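Local coordinates for protein malate dehydrogenase (Porphyromonas gingivalis, PDB 3FI9) that probably interconverts malate and oxaloacetate, using NAD as the hydride carrier, at residues Asn127-Thr132 / Val147-Gly152; Arg177-His182 / Ala187-Thr192; Tyr264-Val267 / Glu271-Met274. All blocks are in the same frame, centred on the assembly; numbering follows the deposited sequence.

Contact 1 (Asn127-Thr132 / Val147-Gly152)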
loop_
_atom_site.group_PDB
_atom_site.type_symbol
_atom_site.label_atom_id
_atom_site.label_comp_id
_atom_site.label_asym_id
_atom_site.label_seq_id
_atom_site.Cartn_x
_atom_site.Cartn_y
_atom_site.Cartn_z
ATOM N N ASN A 127 14.953 11.206 8.886
ATOM C CA ASN A 127 15.574 11.525 10.159
ATOM C C ASN A 127 16.903 12.247 10.014
ATOM O O ASN A 127 17.525 12.189 8.961
ATOM C CB ASN A 127 15.713 10.263 11.003
ATOM C CG ASN A 127 14.489 10.026 11.861
ATOM O OD1 ASN A 127 13.902 10.971 12.401
ATOM N ND2 ASN A 127 14.073 8.790 11.962
ATOM N N PRO A 128 17.334 12.939 11.077
ATOM C CA PRO A 128 16.600 13.065 12.344
ATOM C C PRO A 128 15.515 14.143 12.219
ATOM O O PRO A 128 15.845 15.309 12.010
ATOM C CB PRO A 128 17.694 13.489 13.330
ATOM C CG PRO A 128 18.706 14.209 12.482
ATOM C CD PRO A 128 18.681 13.563 11.131
ATOM N N ALA A 129 14.235 13.758 12.317
ATOM C CA ALA A 129 13.128 14.682 11.966
ATOM C C ALA A 129 13.033 15.988 12.756
ATOM O O ALA A 129 12.573 17.000 12.218
ATOM C CB ALA A 129 11.743 13.934 11.931
ATOM N N ASP A 130 13.508 16.006 14.006
ATOM C CA ASP A 130 13.587 17.288 14.743
ATOM C C ASP A 130 14.488 18.308 14.046
ATOM O O ASP A 130 14.272 19.507 14.155
ATOM C CB ASP A 130 14.075 17.127 16.198
ATOM C CG ASP A 130 15.325 16.269 16.304
ATOM O OD1 ASP A 130 15.252 15.094 15.886
ATOM O OD2 ASP A 130 16.368 16.756 16.827
ATOM N N ILE A 131 15.523 17.831 13.377
ATOM C CA ILE A 131 16.460 18.724 12.708
ATOM C C ILE A 131 15.944 18.962 11.320
ATOM O O ILE A 131 15.800 20.104 10.899
ATOM C CB ILE A 131 17.873 18.145 12.607
ATOM C CG1 ILE A 131 18.576 18.133 13.974
ATOM C CG2 ILE A 131 18.722 18.949 11.577
ATOM C CD1 ILE A 131 18.664 19.484 14.659
ATOM N N THR A 132 15.639 17.882 10.599
ATOM C CA THR A 132 15.238 18.026 9.190
ATOM C C THR A 132 13.982 18.851 9.026
ATOM O O THR A 132 13.868 19.710 8.128
ATOM C CB THR A 132 15.074 16.652 8.502
ATOM O OG1 THR A 132 14.116 15.852 9.227
ATOM C CG2 THR A 132 16.412 15.924 8.492
ATOM N N VAL A 147 4.384 23.366 8.453
ATOM C CA VAL A 147 5.347 22.252 8.374
ATOM C C VAL A 147 5.207 21.309 9.551
ATOM O O VAL A 147 5.200 21.769 10.681
ATOM C CB VAL A 147 6.818 22.752 8.313
ATOM C CG1 VAL A 147 7.835 21.562 8.193
ATOM C CG2 VAL A 147 6.991 23.713 7.132
ATOM N N THR A 148 5.092 20.000 9.285
ATOM C CA THR A 148 5.059 18.972 10.342
ATOM C C THR A 148 6.031 17.844 10.006
ATOM O O THR A 148 6.519 17.736 8.874
ATOM C CB THR A 148 3.668 18.330 10.496
ATOM O OG1 THR A 148 3.148 17.992 9.196
ATOM C CG2 THR A 148 2.702 19.315 11.168
ATOM N N THR A 149 6.335 17.008 11.002
ATOM C CA THR A 149 7.082 15.798 10.762
ATOM C C THR A 149 6.282 14.591 11.255
ATOM O O THR A 149 5.469 14.715 12.146
ATOM C CB THR A 149 8.463 15.805 11.510
ATOM O OG1 THR A 149 8.246 15.909 12.925
ATOM C CG2 THR A 149 9.298 17.059 11.096
ATOM N N LEU A 150 6.512 13.433 10.641
ATOM C CA LEU A 150 6.011 12.162 11.141
ATOM C C LEU A 150 6.629 11.889 12.527
ATOM O O LEU A 150 7.860 11.811 12.661
ATOM C CB LEU A 150 6.466 11.041 10.200
ATOM C CG LEU A 150 6.215 9.631 10.721
ATOM C CD1 LEU A 150 4.681 9.447 10.818
ATOM C CD2 LEU A 150 6.904 8.539 9.838
ATOM N N ALA A 151 5.773 11.740 13.534
ATOM C CA ALA A 151 6.181 11.499 14.889
ATOM C C ALA A 151 5.223 10.558 15.616
ATOM O O ALA A 151 5.375 10.367 16.825
ATOM C CB ALA A 151 6.289 12.830 15.658
ATOM N N GLY A 152 4.245 9.984 14.900
ATOM C CA GLY A 152 3.132 9.234 15.559
ATOM C C GLY A 152 3.445 7.743 15.795
ATOM O O GLY A 152 2.728 7.037 16.530
#
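Ala-129 and Thr-149 meet side chain to side chain and make nearly the whole of this small contact. The methyl of Ala-129 points at the strand 147-150, and its CB lies 3.8 Å from Thr-149 CB. The threonine reaches back with its methyl branch. Thr-149 CG2 sits 3.5 Å from Ala-129 O and 4.1 Å from Ala-129 CB. The torsion decides which branch goes where: with chi1 at 61°, OG1 stands between the backbone N and the carbonyl carbon, and CG2 is turned beside the backbone N. Next along the strand, Leu-150 takes a marginal part, its O lying 4.5 Å from Ala-129 CB.

The helix 129-140 starts at this point. Pro-128, which follows a cis peptide bond, holds the N-cap position, and its O accepts from both Ile-131 N and Thr-132 N. Just before it, Asn-127 OD1 accepts from Ala-129 N at 2.8 Å, in the carbonyl plane and on a lone pair, an Asx turn. Chi1 of -89° swings the amide of Asn-127 round to that N-H, and the bond limits its rotation. Asn-127 is predicted to bind both NAD and substrate, so the turn would help to position this amide.

The contact lies in the beta-alpha-beta unit of strand 121-124, helix 129-140 and strand 147-150 of the Rossmann domain. Thr-148 continues the sheet through backbone bonds to Val-122 and Ile-124. Between the segments themselves the chemistry is van der Waals contact of small groups, which lets the first helical turn lie close to the strand.

Contact 2 (Arg177-His182 / Ala187-Thr192)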
loop_
_atom_site.group_PDB
_atom_site.type_symbol
_atom_site.label_atom_id
_atom_site.label_comp_id
_atom_site.label_asym_id
_atom_site.label_seq_id
_atom_site.Cartn_x
_atom_site.Cartn_y
_atom_site.Cartn_z
ATOM N N ARG A 177 0.140 8.025 24.075
ATOM C CA ARG A 177 0.837 9.225 23.641
ATOM C C ARG A 177 2.285 9.217 24.080
ATOM O O ARG A 177 2.565 8.962 25.241
ATOM C CB ARG A 177 0.165 10.494 24.208
ATOM C CG ARG A 177 -1.146 10.793 23.608
ATOM C CD ARG A 177 -0.999 11.102 22.146
ATOM N NE ARG A 177 -2.254 11.593 21.614
ATOM C CZ ARG A 177 -3.150 10.843 20.980
ATOM N NH1 ARG A 177 -2.936 9.553 20.779
ATOM N NH2 ARG A 177 -4.277 11.402 20.549
ATOM N N THR A 178 3.204 9.460 23.135
ATOM C CA THR A 178 4.551 9.858 23.490
ATOM C C THR A 178 4.768 11.258 22.886
ATOM O O THR A 178 4.331 11.537 21.768
ATOM C CB THR A 178 5.658 8.895 22.972
ATOM O OG1 THR A 178 5.834 9.084 21.564
ATOM C CG2 THR A 178 5.302 7.394 23.200
ATOM N N TYR A 179 5.517 12.103 23.587
ATOM C CA TYR A 179 5.877 13.422 23.096
ATOM C C TYR A 179 7.400 13.625 23.128
ATOM O O TYR A 179 8.171 12.748 23.603
ATOM C CB TYR A 179 5.179 14.510 23.943
ATOM C CG TYR A 179 3.674 14.396 23.973
ATOM C CD1 TYR A 179 2.918 14.484 22.806
ATOM C CD2 TYR A 179 3.010 14.221 25.175
ATOM C CE1 TYR A 179 1.527 14.358 22.855
ATOM C CE2 TYR A 179 1.648 14.120 25.234
ATOM C CZ TYR A 179 0.915 14.175 24.074
ATOM O OH TYR A 179 -0.449 14.097 24.162
ATOM N N GLY A 180 7.844 14.758 22.580
ATOM C CA GLY A 180 9.291 15.101 22.573
ATOM C C GLY A 180 10.052 14.600 21.364
ATOM O O GLY A 180 9.693 14.924 20.236
ATOM N N GLY A 181 11.085 13.794 21.612
ATOM C CA GLY A 181 11.928 13.215 20.547
ATOM C C GLY A 181 11.391 11.837 20.250
ATOM O O GLY A 181 10.315 11.482 20.734
ATOM N N HIS A 182 12.129 11.042 19.491
ATOM C CA HIS A 182 11.717 9.679 19.206
ATOM C C HIS A 182 12.693 8.621 19.695
ATOM O O HIS A 182 13.832 8.926 20.090
ATOM C CB HIS A 182 11.464 9.505 17.717
ATOM C CG HIS A 182 12.713 9.400 16.901
ATOM N ND1 HIS A 182 13.516 10.488 16.620
ATOM C CD2 HIS A 182 13.297 8.335 16.300
ATOM C CE1 HIS A 182 14.533 10.099 15.872
ATOM N NE2 HIS A 182 14.433 8.797 15.675
ATOM N N ALA A 187 9.286 10.722 25.186
ATOM C CA ALA A 187 8.717 10.870 26.535
ATOM C C ALA A 187 7.291 10.284 26.551
ATOM O O ALA A 187 6.389 10.830 25.930
ATOM C CB ALA A 187 8.682 12.366 26.934
ATOM N N VAL A 188 7.123 9.164 27.243
ATOM C CA VAL A 188 5.850 8.480 27.367
ATOM C C VAL A 188 4.960 9.182 28.399
ATOM O O VAL A 188 5.344 9.361 29.565
ATOM C CB VAL A 188 6.072 6.985 27.777
ATOM C CG1 VAL A 188 4.784 6.225 27.688
ATOM C CG2 VAL A 188 7.163 6.316 26.892
ATOM N N PHE A 189 3.805 9.655 27.956
ATOM C CA PHE A 189 2.812 10.261 28.852
ATOM C C PHE A 189 1.719 9.253 29.179
ATOM O O PHE A 189 0.593 9.354 28.690
ATOM C CB PHE A 189 2.201 11.533 28.235
ATOM C CG PHE A 189 3.032 12.749 28.461
ATOM C CD1 PHE A 189 4.406 12.729 28.138
ATOM C CD2 PHE A 189 2.468 13.916 28.955
ATOM C CE1 PHE A 189 5.220 13.883 28.347
ATOM C CE2 PHE A 189 3.268 15.092 29.146
ATOM C CZ PHE A 189 4.641 15.065 28.831
ATOM N N ALA A 190 2.055 8.271 30.006
ATOM C CA ALA A 190 1.071 7.198 30.334
ATOM C C ALA A 190 -0.225 7.719 30.973
ATOM O O ALA A 190 -1.298 7.093 30.905
ATOM C CB ALA A 190 1.735 6.146 31.228
ATOM N N SER A 191 -0.158 8.864 31.629
ATOM C CA SER A 191 -1.383 9.414 32.164
ATOM C C SER A 191 -2.490 9.670 31.100
ATOM O O SER A 191 -3.642 9.829 31.463
ATOM C CB SER A 191 -1.094 10.727 32.910
ATOM O OG SER A 191 -0.829 11.749 31.974
ATOM N N THR A 192 -2.167 9.711 29.807
ATOM C CA THR A 192 -3.184 9.986 28.794
ATOM C C THR A 192 -3.993 8.742 28.420
ATOM O O THR A 192 -5.058 8.861 27.841
ATOM C CB THR A 192 -2.582 10.520 27.444
ATOM O OG1 THR A 192 -1.880 9.472 26.781
ATOM C CG2 THR A 192 -1.638 11.712 27.646
HETATM O O HOH W 1 0.677 7.143 26.692
#
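Tyr-179 drives the edge of its ring into the face of Phe-189, and this T-shaped pair is the tight part of the contact. The ring planes stand at 78° and the centroids are 4.9 Å apart. Tyr-179 CD2 lies over the centre of the phenylalanine ring, with Phe-189 CD1 3.6 Å away. Chi1 of -84° puts CG of Phe-189 beside its backbone N and sets the ring with a face to Tyr-179 CD2. Leu-303 of the helix 297-319 touches both rings. The hydroxyl of Tyr-179 is hydrogen-bonded to Glu-278, which also forms a salt bridge with Arg-177 NE.

Backbone bonds set the register of the strands that carry the two rings. Tyr-179 and Ala-187 are an antiparallel hydrogen-bonded pair: Tyr-179 N gives to Ala-187 O and Ala-187 N gives to Tyr-179 O, each at 2.8 Å. Two residues along, Phe-189 N gives to Arg-177 O at 3.1 Å. This is the beta hairpin of strands 178-180 and 186-188 in the C-terminal domain. Just past the first strand the chain reaches His-182, the predicted proton acceptor of the active site, whose side chain touches Asn-127 and Asp-154. Gly-180 has a positive phi, at which a CB would press against the preceding carbonyl O.

Packing is looser on the other face. There Thr-178 and Val-188 form a non-hydrogen-bonded pair whose methyls, Thr-178 CG2 and Val-188 CG2, come no closer than 4.3 Å. Beyond the strands, Thr-192 crosses Arg-177 at about a right angle, with OG1 3.4 Å from Arg-177 CB. That hydroxyl is hydrogen-bonded to Asn-175 O. A water bridges the backbones here: it accepts from Arg-177 N at 2.8 Å and donates a weak bond to Phe-189 O.

Contact 3 (Tyr264-Val267 / Glu271-Met274)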
loop_
_atom_site.group_PDB
_atom_site.type_symbol
_atom_site.label_atom_id
_atom_site.label_comp_id
_atom_site.label_asym_id
_atom_site.label_seq_id
_atom_site.Cartn_x
_atom_site.Cartn_y
_atom_site.Cartn_z
ATOM N N TYR A 264 6.660 22.932 15.234
ATOM C CA TYR A 264 7.497 23.973 15.817
ATOM C C TYR A 264 6.890 24.376 17.160
ATOM O O TYR A 264 5.679 24.590 17.265
ATOM C CB TYR A 264 7.507 25.241 14.933
ATOM C CG TYR A 264 8.522 26.246 15.457
ATOM C CD1 TYR A 264 9.864 25.894 15.602
ATOM C CD2 TYR A 264 8.137 27.527 15.773
ATOM C CE1 TYR A 264 10.814 26.839 16.113
ATOM C CE2 TYR A 264 9.041 28.464 16.248
ATOM C CZ TYR A 264 10.368 28.113 16.412
ATOM O OH TYR A 264 11.213 29.073 16.889
ATOM N N VAL A 265 7.758 24.496 18.169
ATOM C CA VAL A 265 7.376 24.873 19.539
ATOM C C VAL A 265 8.318 25.994 19.959
ATOM O O VAL A 265 9.534 25.885 19.813
ATOM C CB VAL A 265 7.576 23.686 20.538
ATOM C CG1 VAL A 265 7.301 24.149 21.951
ATOM C CG2 VAL A 265 6.649 22.484 20.160
ATOM N N ASN A 266 7.794 27.077 20.499
ATOM C CA ASN A 266 8.729 28.068 21.055
ATOM C C ASN A 266 8.038 28.741 22.213
ATOM O O ASN A 266 7.430 29.754 22.016
ATOM C CB ASN A 266 9.121 29.118 20.015
ATOM C CG ASN A 266 10.131 30.147 20.555
ATOM O OD1 ASN A 266 11.007 29.821 21.340
ATOM N ND2 ASN A 266 10.003 31.381 20.115
ATOM N N VAL A 267 8.137 28.169 23.408
ATOM C CA VAL A 267 7.467 28.724 24.583
ATOM C C VAL A 267 8.421 28.661 25.757
ATOM O O VAL A 267 9.439 27.975 25.710
ATOM C CB VAL A 267 6.199 27.945 24.914
ATOM C CG1 VAL A 267 5.253 27.931 23.702
ATOM C CG2 VAL A 267 6.565 26.499 25.323
ATOM N N GLU A 271 12.179 26.288 24.161
ATOM C CA GLU A 271 12.325 27.364 23.190
ATOM C C GLU A 271 12.867 26.863 21.867
ATOM O O GLU A 271 13.746 26.002 21.861
ATOM C CB GLU A 271 13.277 28.417 23.779
ATOM C CG GLU A 271 12.761 29.007 25.106
ATOM C CD GLU A 271 13.170 28.229 26.356
ATOM O OE1 GLU A 271 13.768 27.105 26.271
ATOM O OE2 GLU A 271 12.862 28.757 27.459
ATOM N N HIS A 272 12.376 27.418 20.748
ATOM C CA HIS A 272 13.097 27.282 19.445
ATOM C C HIS A 272 13.415 25.863 19.049
ATOM O O HIS A 272 14.589 25.483 18.906
ATOM C CB HIS A 272 14.407 28.077 19.483
ATOM C CG HIS A 272 14.202 29.531 19.733
ATOM N ND1 HIS A 272 14.680 30.171 20.861
ATOM C CD2 HIS A 272 13.503 30.457 19.037
ATOM C CE1 HIS A 272 14.303 31.438 20.839
ATOM N NE2 HIS A 272 13.590 31.641 19.744
ATOM N N ILE A 273 12.369 25.052 18.868
ATOM C CA ILE A 273 12.611 23.631 18.652
ATOM C C ILE A 273 11.504 23.009 17.846
ATOM O O ILE A 273 10.422 23.613 17.694
ATOM C CB ILE A 273 12.728 22.896 20.044
ATOM C CG1 ILE A 273 13.456 21.571 19.902
ATOM C CG2 ILE A 273 11.334 22.747 20.709
ATOM C CD1 ILE A 273 14.982 21.767 19.664
ATOM N N MET A 274 11.738 21.811 17.313
ATOM C CA MET A 274 10.603 21.012 16.744
ATOM C C MET A 274 10.509 19.748 17.597
ATOM O O MET A 274 11.529 19.062 17.770
ATOM C CB MET A 274 10.914 20.530 15.330
ATOM C CG MET A 274 11.296 21.594 14.332
ATOM S SD MET A 274 9.792 22.240 13.516
ATOM C CE MET A 274 9.239 20.683 12.776
#
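His-272 and Ile-273 both face Val-265, making a G1 beta bulge, and His-272 takes a positive phi (54°) to do so. The extra residue leaves the N-H of His-272 without a good line to Val-265 O. The side chain of Asn-266 takes it instead: His-272 N gives to Asn-266 OD1 at 2.8 Å. The donor sits above the amide plane, 39° out of it, and the bond is bent. The same OD1 lies over the centre of the His-272 imidazole, 3.4 Å above its plane. Asn-266 has CG anti to its backbone N (chi1 -178°), which carries the amide alongside the ring.

At the edge of that imidazole stands the tyrosine hydroxyl, with Tyr-264 OH 3.4 Å from His-272 CD2. Trp-329 adds an edge-to-face ring contact to the histidine. Further along, Met-274 bends at chi2 and chi3 and brings SD near the plane of the Tyr-264 ring at its edge, 4.0 Å from Tyr-264 CB.

Within the bulge Ile-273 keeps the normal pairing with Val-265. Val-265 N gives to Ile-273 O at 2.8 Å, and Ile-273 N returns a bond to Val-265 O at 3.1 Å. Val-265 and Ile-273 also touch through their side chains. The arrangement is that of an antiparallel beta hairpin with a G1 bulge close to its turn, here joining strands 261-267 and 273-277.

In the fold
The three contacts follow one another along the chain, and none nests in or crosses another. Contact 1 comes first and closes the loop through helix 129-140, within the Rossmann domain. Contact 2 closes a short hairpin turn in the C-terminal domain. Contact 3 closes a second hairpin turn, whose strands continue the large sheet: 261-267 lies next to 147-150, and 273-277 is its last strand in this chain. Contacts 1 and 3 also pack directly, Met-274 against Asp-130 and Thr-149. Contacts 1 and 2 meet where Asn-127 touches His-182, so the predicted active site lies between the two domains. Contacts 2 and 3 do not touch; their nearest atoms are about 5 Å apart.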